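Local coordinates for protein myosin-I heavy chain (Dictyostelium discoideum, PDB 5EJY) that is an actin-based motor with ATPase activity that takes part in early phagocytosis and adhesion, this chain being the first MyTH4-FERM unit of its tail, at residues Glu9-Tyr14 against Tyr149-Ile154; Gln108-Ser113 against Lys144-Tyr149; Leu460-Lys465 against Lys486-Ile491; Ser466-Ile469 against Ser475-Gln478. All coordinates share one frame; numbering follows the deposited sequence.

Contact 1. Residues Glu9-Tyr14 against Tyr149-Ile154; sequences EEISLY and YLKTTI
Ile11 and Thr152 bring their CA atoms to 7.4 Å where the N-terminal segment Glu9-Tyr14, helical in its backbone angles but without regular helix bonds, lies against helix 143-155 of the all-helical MyTH4 domain. No hydrogen bond spans the two segments; one side chain, Ile11, carries the contact by using both of its branches. Its CB points toward the helix. With CG1 anti to its own carbonyl carbon (chi1 -71°), the long branch runs to Lys151 and the short one is left to face Thr152. Ile11 CD1 rests 3.7 Å from Lys151 CB, the isoleucine branch lying roughly perpendicular to the lysine chain. Ile11 CG2 comes to 3.4 Å from Thr152 OG1. That oxygen is hydrogen-bonded to Ala148 O, one turn earlier in the helix, so its touch with the methyl is van der Waals only. Gln155, a turn further on, also touches the isoleucine. Beyond CB the lysine turns to other partners: its chain bends at chi3 (79°), and the buried side chain ends with NZ hydrogen-bonded to Gln4 OE1 and Leu6 O and in a salt bridge with Asp8 OD1.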
loop_
_atom_site.group_PDB
_atom_site.type_symbol
_atom_site.label_atom_id
_atom_site.label_comp_id
_atom_site.label_asym_id
_atom_site.label_seq_id
_atom_site.Cartn_x
_atom_site.Cartn_y
_atom_site.Cartn_z
ATOM N N GLU A 9 -31.898 17.579 -1.106
ATOM C CA GLU A 9 -32.972 18.290 -0.417
ATOM C C GLU A 9 -32.492 18.965 0.859
ATOM O O GLU A 9 -33.190 19.810 1.426
ATOM C CB GLU A 9 -34.109 17.325 -0.083
ATOM C CG GLU A 9 -33.678 16.189 0.827
ATOM C CD GLU A 9 -34.845 15.364 1.319
ATOM O OE1 GLU A 9 -35.996 15.667 0.928
ATOM O OE2 GLU A 9 -34.610 14.415 2.100
ATOM N N GLU A 10 -31.302 18.580 1.315
ATOM C CA GLU A 10 -30.724 19.141 2.532
ATOM C C GLU A 10 -29.742 20.246 2.201
ATOM O O GLU A 10 -29.234 20.912 3.097
ATOM C CB GLU A 10 -29.966 18.077 3.315
ATOM C CG GLU A 10 -30.777 16.925 3.859
ATOM C CD GLU A 10 -29.884 15.936 4.585
ATOM O OE1 GLU A 10 -29.332 15.028 3.917
ATOM O OE2 GLU A 10 -29.703 16.085 5.816
ATOM N N ILE A 11 -29.454 20.423 0.918
ATOM C CA ILE A 11 -28.514 21.451 0.493
ATOM C C ILE A 11 -28.939 22.827 0.988
ATOM O O ILE A 11 -28.104 23.641 1.382
ATOM C CB ILE A 11 -28.404 21.519 -1.041
ATOM C CG1 ILE A 11 -27.676 20.295 -1.588
ATOM C CG2 ILE A 11 -27.682 22.779 -1.456
ATOM C CD1 ILE A 11 -27.706 20.221 -3.098
ATOM N N SER A 12 -30.245 23.093 0.947
ATOM C CA SER A 12 -30.760 24.402 1.321
ATOM C C SER A 12 -30.754 24.616 2.837
ATOM O O SER A 12 -30.762 25.746 3.302
ATOM C CB SER A 12 -32.166 24.628 0.730
ATOM O OG SER A 12 -33.087 23.649 1.180
ATOM N N LEU A 13 -30.729 23.529 3.599
ATOM C CA LEU A 13 -30.723 23.614 5.058
ATOM C C LEU A 13 -29.354 23.954 5.651
ATOM O O LEU A 13 -29.262 24.494 6.756
ATOM C CB LEU A 13 -31.227 22.305 5.660
ATOM C CG LEU A 13 -32.736 22.109 5.508
ATOM C CD1 LEU A 13 -33.133 20.668 5.812
ATOM C CD2 LEU A 13 -33.469 23.095 6.420
ATOM N N TYR A 14 -28.294 23.635 4.919
ATOM C CA TYR A 14 -26.946 23.847 5.424
ATOM C C TYR A 14 -26.240 24.929 4.635
ATOM O O TYR A 14 -25.572 24.665 3.637
ATOM C CB TYR A 14 -26.154 22.534 5.401
ATOM C CG TYR A 14 -26.694 21.511 6.371
ATOM C CD1 TYR A 14 -26.255 21.482 7.685
ATOM C CD2 TYR A 14 -27.646 20.585 5.977
ATOM C CE1 TYR A 14 -26.741 20.555 8.579
ATOM C CE2 TYR A 14 -28.140 19.653 6.865
ATOM C CZ TYR A 14 -27.685 19.645 8.167
ATOM O OH TYR A 14 -28.166 18.726 9.065
ATOM N N TYR A 149 -21.948 23.079 -0.128
ATOM C CA TYR A 149 -21.188 23.983 -0.973
ATOM C C TYR A 149 -20.692 23.279 -2.241
ATOM O O TYR A 149 -20.752 23.842 -3.337
ATOM C CB TYR A 149 -20.019 24.572 -0.180
ATOM C CG TYR A 149 -19.232 25.602 -0.943
ATOM C CD1 TYR A 149 -19.792 26.837 -1.252
ATOM C CD2 TYR A 149 -17.933 25.351 -1.346
ATOM C CE1 TYR A 149 -19.077 27.790 -1.944
ATOM C CE2 TYR A 149 -17.205 26.291 -2.039
ATOM C CZ TYR A 149 -17.791 27.517 -2.338
ATOM O OH TYR A 149 -17.095 28.468 -3.032
ATOM N N LEU A 150 -20.207 22.046 -2.085
ATOM C CA LEU A 150 -19.746 21.247 -3.222
ATOM C C LEU A 150 -20.884 20.977 -4.214
ATOM O O LEU A 150 -20.739 21.175 -5.405
ATOM C CB LEU A 150 -19.183 19.899 -2.735
ATOM C CG LEU A 150 -17.833 19.924 -2.010
ATOM C CD1 LEU A 150 -17.432 18.516 -1.579
ATOM C CD2 LEU A 150 -16.781 20.524 -2.919
ATOM N N LYS A 151 -21.998 20.478 -3.706
ATOM C CA LYS A 151 -23.088 20.064 -4.581
ATOM C C LYS A 151 -23.678 21.269 -5.306
ATOM O O LYS A 151 -23.962 21.210 -6.508
ATOM C CB LYS A 151 -24.159 19.314 -3.789
ATOM C CG LYS A 151 -23.641 18.077 -3.095
ATOM C CD LYS A 151 -24.754 17.132 -2.679
ATOM C CE LYS A 151 -25.245 16.302 -3.860
ATOM N NZ LYS A 151 -26.250 15.286 -3.421
ATOM N N THR A 152 -23.845 22.372 -4.586
ATOM C CA THR A 152 -24.310 23.602 -5.228
ATOM C C THR A 152 -23.368 23.978 -6.360
ATOM O O THR A 152 -23.797 24.376 -7.449
ATOM C CB THR A 152 -24.396 24.774 -4.235
ATOM O OG1 THR A 152 -25.373 24.475 -3.230
ATOM C CG2 THR A 152 -24.789 26.057 -4.958
ATOM N N THR A 153 -22.071 23.847 -6.112
ATOM C CA THR A 153 -21.091 24.191 -7.135
ATOM C C THR A 153 -21.205 23.260 -8.344
ATOM O O THR A 153 -21.110 23.700 -9.495
ATOM C CB THR A 153 -19.670 24.116 -6.583
ATOM O OG1 THR A 153 -19.519 25.075 -5.527
ATOM C CG2 THR A 153 -18.665 24.402 -7.676
ATOM N N ILE A 154 -21.409 21.974 -8.073
ATOM C CA ILE A 154 -21.521 20.973 -9.127
ATOM C C ILE A 154 -22.812 21.142 -9.945
ATOM O O ILE A 154 -22.831 20.933 -11.158
ATOM C CB ILE A 154 -21.502 19.547 -8.541
ATOM C CG1 ILE A 154 -20.137 19.237 -7.893
ATOM C CG2 ILE A 154 -21.820 18.528 -9.632
ATOM C CD1 ILE A 154 -20.177 18.059 -6.913
#

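Contact 2. Residues Gln108-Ser113 against Lys144-Tyr149; sequences QLIKQS and KYFAAY
Within the helical bundle of the MyTH4 domain, Ile110 and Ser113, at the C-terminal end of helix 102-112 and just beyond it, meet Phe146 and Tyr149 of helix 143-155. Each pair is spaced three residues apart. Ile110 divides its branches between the two rings. Ile110 CG2 sits over one face of Tyr149 in a CH-pi contact, 4.2 Å from the ring centroid and 6° off its normal, whereas Ile110 CD1 meets the ring edge of Phe146, 3.8 Å from Phe146 CD1. Both aromatic side chains extend with CG opposite the backbone N; in Tyr149 (chi1 -176°) this carries the hydroxyl across to the helix end. There Tyr149 OH is hydrogen-bonded to Ser113 OG at 2.7 Å. The serine oxygen, Ser113 OG, also lies 2.9 Å from Leu109 O and 3.0 Å from Ile110 O, carbonyls of the last helical turn. A water bridges the same site, its oxygen 2.7 Å from Tyr149 OH, and donates to Ser113 O. A phenylalanine in place of Tyr149 would probably leave Ser113 OG without its mate on the facing helix and the water without one of its anchors. Trp126 of helix 119-133 touches Ser113, and Tyr106 packs edge-to-face with Phe146. Side-chain packing of this kind between neighbouring helices, here with a hydroxyl bond at one helix end, builds the core of the all-helical MyTH4 fold.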
loop_
_atom_site.group_PDB
_atom_site.type_symbol
_atom_site.label_atom_id
_atom_site.label_comp_id
_atom_site.label_asym_id
_atom_site.label_seq_id
_atom_site.Cartn_x
_atom_site.Cartn_y
_atom_site.Cartn_z
ATOM N N GLN A 108 -11.101 28.512 5.023
ATOM C CA GLN A 108 -10.253 29.379 4.208
ATOM C C GLN A 108 -10.432 29.107 2.721
ATOM O O GLN A 108 -10.391 30.035 1.907
ATOM C CB GLN A 108 -8.778 29.231 4.581
ATOM C CG GLN A 108 -8.440 29.719 5.982
ATOM C CD GLN A 108 -6.945 29.658 6.275
ATOM O OE1 GLN A 108 -6.120 29.589 5.360
ATOM N NE2 GLN A 108 -6.594 29.689 7.553
ATOM N N LEU A 109 -10.617 27.839 2.359
ATOM C CA LEU A 109 -10.785 27.485 0.943
ATOM C C LEU A 109 -12.180 27.851 0.420
ATOM O O LEU A 109 -12.337 28.280 -0.729
ATOM C CB LEU A 109 -10.499 25.995 0.713
ATOM C CG LEU A 109 -9.108 25.566 1.186
ATOM C CD1 LEU A 109 -8.898 24.054 1.045
ATOM C CD2 LEU A 109 -8.016 26.347 0.447
ATOM N N ILE A 110 -13.193 27.658 1.257
ATOM C CA ILE A 110 -14.540 28.114 0.909
ATOM C C ILE A 110 -14.504 29.615 0.672
ATOM O O ILE A 110 -14.966 30.109 -0.362
ATOM C CB ILE A 110 -15.539 27.795 2.024
ATOM C CG1 ILE A 110 -15.685 26.279 2.172
ATOM C CG2 ILE A 110 -16.909 28.451 1.736
ATOM C CD1 ILE A 110 -16.322 25.843 3.471
ATOM N N LYS A 111 -13.925 30.331 1.631
ATOM C CA LYS A 111 -13.774 31.785 1.557
ATOM C C LYS A 111 -13.093 32.246 0.266
ATOM O O LYS A 111 -13.611 33.114 -0.447
ATOM C CB LYS A 111 -12.998 32.294 2.786
ATOM C CG LYS A 111 -12.400 33.688 2.646
ATOM C CD LYS A 111 -11.564 34.065 3.885
ATOM C CE LYS A 111 -10.781 35.349 3.642
ATOM N NZ LYS A 111 -11.714 36.517 3.484
ATOM N N GLN A 112 -11.932 31.672 -0.038
ATOM C CA GLN A 112 -11.156 32.135 -1.182
ATOM C C GLN A 112 -11.774 31.751 -2.522
ATOM O O GLN A 112 -11.357 32.257 -3.565
ATOM C CB GLN A 112 -9.711 31.632 -1.118
ATOM C CG GLN A 112 -8.865 32.300 -0.031
ATOM C CD GLN A 112 -8.745 33.811 -0.225
ATOM O OE1 GLN A 112 -9.592 34.576 0.230
ATOM N NE2 GLN A 112 -7.686 34.237 -0.896
ATOM N N SER A 113 -12.742 30.842 -2.498
ATOM C CA SER A 113 -13.437 30.471 -3.726
ATOM C C SER A 113 -14.808 31.159 -3.811
ATOM O O SER A 113 -15.608 30.848 -4.691
ATOM C CB SER A 113 -13.589 28.949 -3.841
ATOM O OG SER A 113 -14.417 28.440 -2.805
ATOM N N LYS A 144 -21.412 18.957 6.639
ATOM C CA LYS A 144 -22.659 19.145 5.892
ATOM C C LYS A 144 -22.694 20.487 5.157
ATOM O O LYS A 144 -23.198 20.579 4.040
ATOM C CB LYS A 144 -23.870 19.002 6.809
ATOM C CG LYS A 144 -23.943 17.660 7.510
ATOM C CD LYS A 144 -25.093 16.813 6.999
ATOM C CE LYS A 144 -25.546 15.808 8.056
ATOM N NZ LYS A 144 -26.622 14.907 7.556
ATOM N N TYR A 145 -22.151 21.526 5.780
ATOM C CA TYR A 145 -22.090 22.828 5.139
ATOM C C TYR A 145 -21.160 22.771 3.944
ATOM O O TYR A 145 -21.441 23.349 2.899
ATOM C CB TYR A 145 -21.603 23.894 6.121
ATOM C CG TYR A 145 -22.537 24.100 7.286
ATOM C CD1 TYR A 145 -23.643 24.951 7.175
ATOM C CD2 TYR A 145 -22.331 23.448 8.488
ATOM C CE1 TYR A 145 -24.503 25.139 8.252
ATOM C CE2 TYR A 145 -23.188 23.628 9.560
ATOM C CZ TYR A 145 -24.270 24.476 9.432
ATOM O OH TYR A 145 -25.120 24.657 10.498
ATOM N N PHE A 146 -20.044 22.066 4.097
ATOM C CA PHE A 146 -19.080 21.993 3.017
ATOM C C PHE A 146 -19.639 21.132 1.903
ATOM O O PHE A 146 -19.476 21.441 0.731
ATOM C CB PHE A 146 -17.709 21.455 3.489
ATOM C CG PHE A 146 -16.728 21.328 2.373
ATOM C CD1 PHE A 146 -16.228 22.458 1.747
ATOM C CD2 PHE A 146 -16.352 20.085 1.900
ATOM C CE1 PHE A 146 -15.341 22.346 0.677
ATOM C CE2 PHE A 146 -15.470 19.972 0.820
ATOM C CZ PHE A 146 -14.961 21.099 0.223
ATOM N N ALA A 147 -20.312 20.050 2.272
ATOM C CA ALA A 147 -20.920 19.190 1.262
ATOM C C ALA A 147 -21.990 19.943 0.468
ATOM O O ALA A 147 -22.136 19.752 -0.742
ATOM C CB ALA A 147 -21.513 17.953 1.917
ATOM N N ALA A 148 -22.744 20.798 1.149
ATOM C CA ALA A 148 -23.757 21.600 0.449
ATOM C C ALA A 148 -23.074 22.523 -0.548
ATOM O O ALA A 148 -23.530 22.719 -1.684
ATOM C CB ALA A 148 -24.594 22.393 1.452
ATOM N N TYR A 149 -21.948 23.079 -0.128
ATOM C CA TYR A 149 -21.188 23.983 -0.973
ATOM C C TYR A 149 -20.692 23.279 -2.241
ATOM O O TYR A 149 -20.752 23.842 -3.337
ATOM C CB TYR A 149 -20.019 24.572 -0.180
ATOM C CG TYR A 149 -19.232 25.602 -0.943
ATOM C CD1 TYR A 149 -19.792 26.837 -1.252
ATOM C CD2 TYR A 149 -17.933 25.351 -1.346
ATOM C CE1 TYR A 149 -19.077 27.790 -1.944
ATOM C CE2 TYR A 149 -17.205 26.291 -2.039
ATOM C CZ TYR A 149 -17.791 27.517 -2.338
ATOM O OH TYR A 149 -17.095 28.468 -3.032
HETATM O O HOH W 1 -18.659 30.186 -4.405
#

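Contact 3. Residues Leu460-Lys465 against Lys486-Ile491; sequences LKSDDK and KLVSLI
Leu460 and Ser462 cover Val488 on the C-terminal helix 484-499, the helix that packs on the beta-sheets of the PH-like F3 lobe of the FERM domain. The closely packed part is apolar. Leu460 holds CG anti to the backbone N (chi1 175°), which sends Leu460 CD2 down to the helix, 4.1 Å from Val488 CG1 and 4.2 Å from Ile491 CD1; the leucine and valine side chains lie alongside, pointing opposite ways. On the other valine branch, Val488 CG2 lies 3.8 Å from both CB and OG of Ser462, a van der Waals touch in which the hydroxyl makes no bond to the 486-491 segment. Val467 of the next strand packs against both Leu460 and Val488, while Leu431 backs Ile491 from strand 426-432. Past Ser462 the character changes: Asp463, Asp464 and Lys465 are exposed and make no contact with the 486-491 segment. An Asx turn shapes this loop. Asp463 OD1, which also bonds Ser466 OG, takes the backbone N-H of Lys465, Lys465 N to Asp463 OD1 2.9 Å with 152° at the hydrogen, and the nitrogen approaches from above the carboxylate plane, 40° out of it.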
loop_
_atom_site.group_PDB
_atom_site.type_symbol
_atom_site.label_atom_id
_atom_site.label_comp_id
_atom_site.label_asym_id
_atom_site.label_seq_id
_atom_site.Cartn_x
_atom_site.Cartn_y
_atom_site.Cartn_z
ATOM N N LEU A 460 -3.751 -11.222 21.307
ATOM C CA LEU A 460 -2.463 -11.688 20.824
ATOM C C LEU A 460 -1.406 -10.628 21.149
ATOM O O LEU A 460 -1.531 -9.472 20.741
ATOM C CB LEU A 460 -2.524 -11.924 19.311
ATOM C CG LEU A 460 -1.199 -12.300 18.640
ATOM C CD1 LEU A 460 -0.716 -13.661 19.147
ATOM C CD2 LEU A 460 -1.332 -12.299 17.108
ATOM N N LYS A 461 -0.365 -11.027 21.870
ATOM C CA LYS A 461 0.682 -10.106 22.302
ATOM C C LYS A 461 1.743 -9.905 21.220
ATOM O O LYS A 461 2.321 -10.864 20.724
ATOM C CB LYS A 461 1.335 -10.631 23.584
ATOM C CG LYS A 461 2.423 -9.747 24.169
ATOM C CD LYS A 461 2.959 -10.380 25.464
ATOM C CE LYS A 461 4.014 -9.514 26.127
ATOM N NZ LYS A 461 4.405 -10.081 27.454
ATOM N N SER A 462 1.979 -8.652 20.847
ATOM C CA SER A 462 3.037 -8.321 19.897
ATOM C C SER A 462 3.599 -6.944 20.219
ATOM O O SER A 462 2.986 -6.180 20.959
ATOM C CB SER A 462 2.515 -8.342 18.457
ATOM O OG SER A 462 1.518 -7.341 18.246
ATOM N N ASP A 463 4.773 -6.637 19.677
ATOM C CA ASP A 463 5.320 -5.292 19.794
ATOM C C ASP A 463 5.917 -4.862 18.458
ATOM O O ASP A 463 5.529 -5.387 17.414
ATOM C CB ASP A 463 6.316 -5.164 20.965
ATOM C CG ASP A 463 7.470 -6.143 20.882
ATOM O OD1 ASP A 463 7.807 -6.619 19.782
ATOM O OD2 ASP A 463 8.071 -6.421 21.937
ATOM N N ASP A 464 6.844 -3.910 18.481
ATOM C CA ASP A 464 7.419 -3.397 17.239
ATOM C C ASP A 464 8.261 -4.434 16.520
ATOM O O ASP A 464 8.448 -4.358 15.301
ATOM C CB ASP A 464 8.282 -2.166 17.528
ATOM C CG ASP A 464 7.460 -0.986 17.993
ATOM O OD1 ASP A 464 6.296 -0.886 17.553
ATOM O OD2 ASP A 464 7.966 -0.171 18.800
ATOM N N LYS A 465 8.773 -5.403 17.275
ATOM C CA LYS A 465 9.774 -6.322 16.743
ATOM C C LYS A 465 9.460 -7.807 16.904
ATOM O O LYS A 465 10.217 -8.650 16.440
ATOM C CB LYS A 465 11.132 -6.029 17.384
ATOM C CG LYS A 465 11.712 -4.675 16.988
ATOM C CD LYS A 465 13.069 -4.444 17.625
ATOM C CE LYS A 465 14.105 -5.421 17.096
ATOM N NZ LYS A 465 15.432 -5.224 17.741
ATOM N N LYS A 486 2.914 -8.734 9.256
ATOM C CA LYS A 486 2.650 -9.929 8.465
ATOM C C LYS A 486 2.345 -11.113 9.377
ATOM O O LYS A 486 1.363 -11.828 9.175
ATOM C CB LYS A 486 3.837 -10.267 7.554
ATOM C CG LYS A 486 3.584 -11.458 6.640
ATOM C CD LYS A 486 4.802 -11.816 5.788
ATOM C CE LYS A 486 4.509 -13.031 4.883
ATOM N NZ LYS A 486 5.670 -13.483 4.034
ATOM N N LEU A 487 3.189 -11.312 10.386
ATOM C CA LEU A 487 3.004 -12.445 11.293
ATOM C C LEU A 487 1.679 -12.334 12.062
ATOM O O LEU A 487 0.912 -13.289 12.116
ATOM C CB LEU A 487 4.189 -12.556 12.255
ATOM C CG LEU A 487 4.142 -13.750 13.214
ATOM C CD1 LEU A 487 3.877 -15.036 12.438
ATOM C CD2 LEU A 487 5.453 -13.837 13.973
ATOM N N VAL A 488 1.411 -11.171 12.650
ATOM C CA VAL A 488 0.151 -10.947 13.364
ATOM C C VAL A 488 -1.063 -11.182 12.462
ATOM O O VAL A 488 -2.008 -11.883 12.841
ATOM C CB VAL A 488 0.072 -9.516 13.956
ATOM C CG1 VAL A 488 -1.353 -9.205 14.464
ATOM C CG2 VAL A 488 1.102 -9.333 15.079
ATOM N N SER A 489 -1.054 -10.593 11.266
ATOM C CA SER A 489 -2.214 -10.725 10.387
ATOM C C SER A 489 -2.387 -12.154 9.877
ATOM O O SER A 489 -3.507 -12.609 9.682
ATOM C CB SER A 489 -2.168 -9.715 9.217
ATOM O OG SER A 489 -1.088 -9.996 8.350
ATOM N N LEU A 490 -1.288 -12.871 9.669
ATOM C CA LEU A 490 -1.399 -14.269 9.257
ATOM C C LEU A 490 -2.085 -15.071 10.357
ATOM O O LEU A 490 -2.972 -15.876 10.094
ATOM C CB LEU A 490 -0.022 -14.869 8.982
ATOM C CG LEU A 490 0.669 -14.446 7.687
ATOM C CD1 LEU A 490 2.097 -15.000 7.647
ATOM C CD2 LEU A 490 -0.147 -14.927 6.482
ATOM N N ILE A 491 -1.674 -14.852 11.601
ATOM C CA ILE A 491 -2.286 -15.597 12.693
ATOM C C ILE A 491 -3.779 -15.289 12.757
ATOM O O ILE A 491 -4.612 -16.200 12.827
ATOM C CB ILE A 491 -1.606 -15.309 14.034
ATOM C CG1 ILE A 491 -0.164 -15.826 13.987
ATOM C CG2 ILE A 491 -2.395 -15.979 15.178
ATOM C CD1 ILE A 491 0.679 -15.508 15.235
#

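Contact 4. Residues Ser466-Ile469 against Ser475-Gln478; sequences SVSI and STLQ
Ser466 begins the strand with its hydroxyl directed at Gln478 across the strand pair. Gln478 NE2 donates to Ser466 OG at 2.9 Å along a nearly straight line (165° at the hydrogen), with the oxygen lying in the plane of the amide. The glutamine is drawn out to full length, CG opposite its backbone N (chi1 -179°), and lays its chain alongside the serine, Gln478 CG 3.5 Å from Ser466 OG. That hydroxyl has a second, stronger partner in Asp463 OD1, the carboxylate oxygen of the preceding Asx turn. An alanine at Gln478 would probably leave Ser466 OG without its amide partner and uncover the serine that the glutamine chain now shields. Val467 turns its side chain to helix 484-499, where it packs on Val484, Leu487 and Val488, while its backbone bonds to Ala479. The two segments belong to the antiparallel hairpin 466-470/476-480 of the PH-like F3 lobe, their axes 167° apart in direction. Ser468 forms a non-hydrogen-bonded pair with Gln478, CA to CA 4.3 Å, and Ser468 CB touches Thr476 CG2 at 3.6 Å. Its CA also makes a C-H...O contact to Leu477 O. Ile469 and Leu477 are the hydrogen-bonded pair: Ile469 N reaches Leu477 O at 2.9 Å in a nearly straight bond, and Leu477 N returns the bond to Ile469 O, also 2.9 Å and in the plane of that carbonyl. On the sheet face they share, Ile469 reaches Ile491 of the helix, and Leu477 touches His416 and Leu421.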
loop_
_atom_site.group_PDB
_atom_site.type_symbol
_atom_site.label_atom_id
_atom_site.label_comp_id
_atom_site.label_asym_id
_atom_site.label_seq_id
_atom_site.Cartn_x
_atom_site.Cartn_y
_atom_site.Cartn_z
ATOM N N SER A 466 8.355 -8.139 17.558
ATOM C CA SER A 466 8.098 -9.543 17.853
ATOM C C SER A 466 6.622 -9.852 17.986
ATOM O O SER A 466 5.794 -8.951 18.132
ATOM C CB SER A 466 8.797 -9.931 19.161
ATOM O OG SER A 466 8.156 -9.297 20.261
ATOM N N VAL A 467 6.303 -11.139 17.934
ATOM C CA VAL A 467 4.978 -11.623 18.290
ATOM C C VAL A 467 5.187 -12.740 19.307
ATOM O O VAL A 467 6.039 -13.606 19.123
ATOM C CB VAL A 467 4.208 -12.178 17.079
ATOM C CG1 VAL A 467 2.815 -12.660 17.502
ATOM C CG2 VAL A 467 4.084 -11.103 15.977
ATOM N N SER A 468 4.399 -12.713 20.367
ATOM C CA SER A 468 4.492 -13.716 21.418
ATOM C C SER A 468 3.439 -14.799 21.228
ATOM O O SER A 468 2.236 -14.551 21.322
ATOM C CB SER A 468 4.365 -13.040 22.780
ATOM O OG SER A 468 5.547 -12.300 23.033
ATOM N N ILE A 469 3.911 -15.997 20.929
ATOM C CA ILE A 469 3.032 -17.096 20.575
ATOM C C ILE A 469 3.031 -18.110 21.710
ATOM O O ILE A 469 4.083 -18.439 22.248
ATOM C CB ILE A 469 3.524 -17.755 19.286
ATOM C CG1 ILE A 469 3.360 -16.776 18.110
ATOM C CG2 ILE A 469 2.787 -19.047 19.020
ATOM C CD1 ILE A 469 4.532 -16.819 17.157
ATOM N N SER A 475 4.023 -21.980 27.925
ATOM C CA SER A 475 5.149 -21.053 27.849
ATOM C C SER A 475 5.028 -20.216 26.570
ATOM O O SER A 475 4.232 -20.538 25.690
ATOM C CB SER A 475 6.489 -21.770 27.873
ATOM O OG SER A 475 6.713 -22.449 26.663
ATOM N N THR A 476 5.826 -19.158 26.487
ATOM C CA THR A 476 5.746 -18.203 25.379
ATOM C C THR A 476 6.986 -18.253 24.505
ATOM O O THR A 476 8.106 -18.301 25.003
ATOM C CB THR A 476 5.564 -16.785 25.922
ATOM O OG1 THR A 476 4.277 -16.687 26.541
ATOM C CG2 THR A 476 5.675 -15.751 24.809
ATOM N N LEU A 477 6.780 -18.286 23.193
ATOM C CA LEU A 477 7.873 -18.121 22.260
ATOM C C LEU A 477 7.772 -16.687 21.759
ATOM O O LEU A 477 6.782 -16.323 21.130
ATOM C CB LEU A 477 7.744 -19.090 21.081
ATOM C CG LEU A 477 8.598 -18.780 19.839
ATOM C CD1 LEU A 477 10.087 -18.718 20.148
ATOM C CD2 LEU A 477 8.336 -19.797 18.727
ATOM N N GLN A 478 8.761 -15.859 22.083
ATOM C CA GLN A 478 8.752 -14.487 21.595
ATOM C C GLN A 478 9.533 -14.481 20.303
ATOM O O GLN A 478 10.774 -14.454 20.299
ATOM C CB GLN A 478 9.339 -13.491 22.602
ATOM C CG GLN A 478 9.289 -12.051 22.083
ATOM C CD GLN A 478 9.785 -11.035 23.082
ATOM O OE1 GLN A 478 10.477 -11.376 24.035
ATOM N NE2 GLN A 478 9.430 -9.771 22.867
#

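How the contacts relate
The four contacts fall into two pairs at separate parts of the chain. Contacts 1 and 2, with centres 10 Å apart, lie in the MyTH4 part; they share Tyr149 and helix 143-155, which takes the N-terminal segment on one flank and helix 102-112 on another. Contacts 3 and 4, also 10 Å apart between centres, lie in the FERM part; both reach one three-stranded sheet, contact 3 joining its strand 461-462 to helix 484-499, which follows strand 476-480 in the chain. Along the chain, contact 2 falls within the span of contact 1, and contact 4 within that of contact 3. Nearest atoms of contacts 2 and 3 are about 34 Å apart: the pairs belong to different domains of one MyTH4-FERM unit and do not touch.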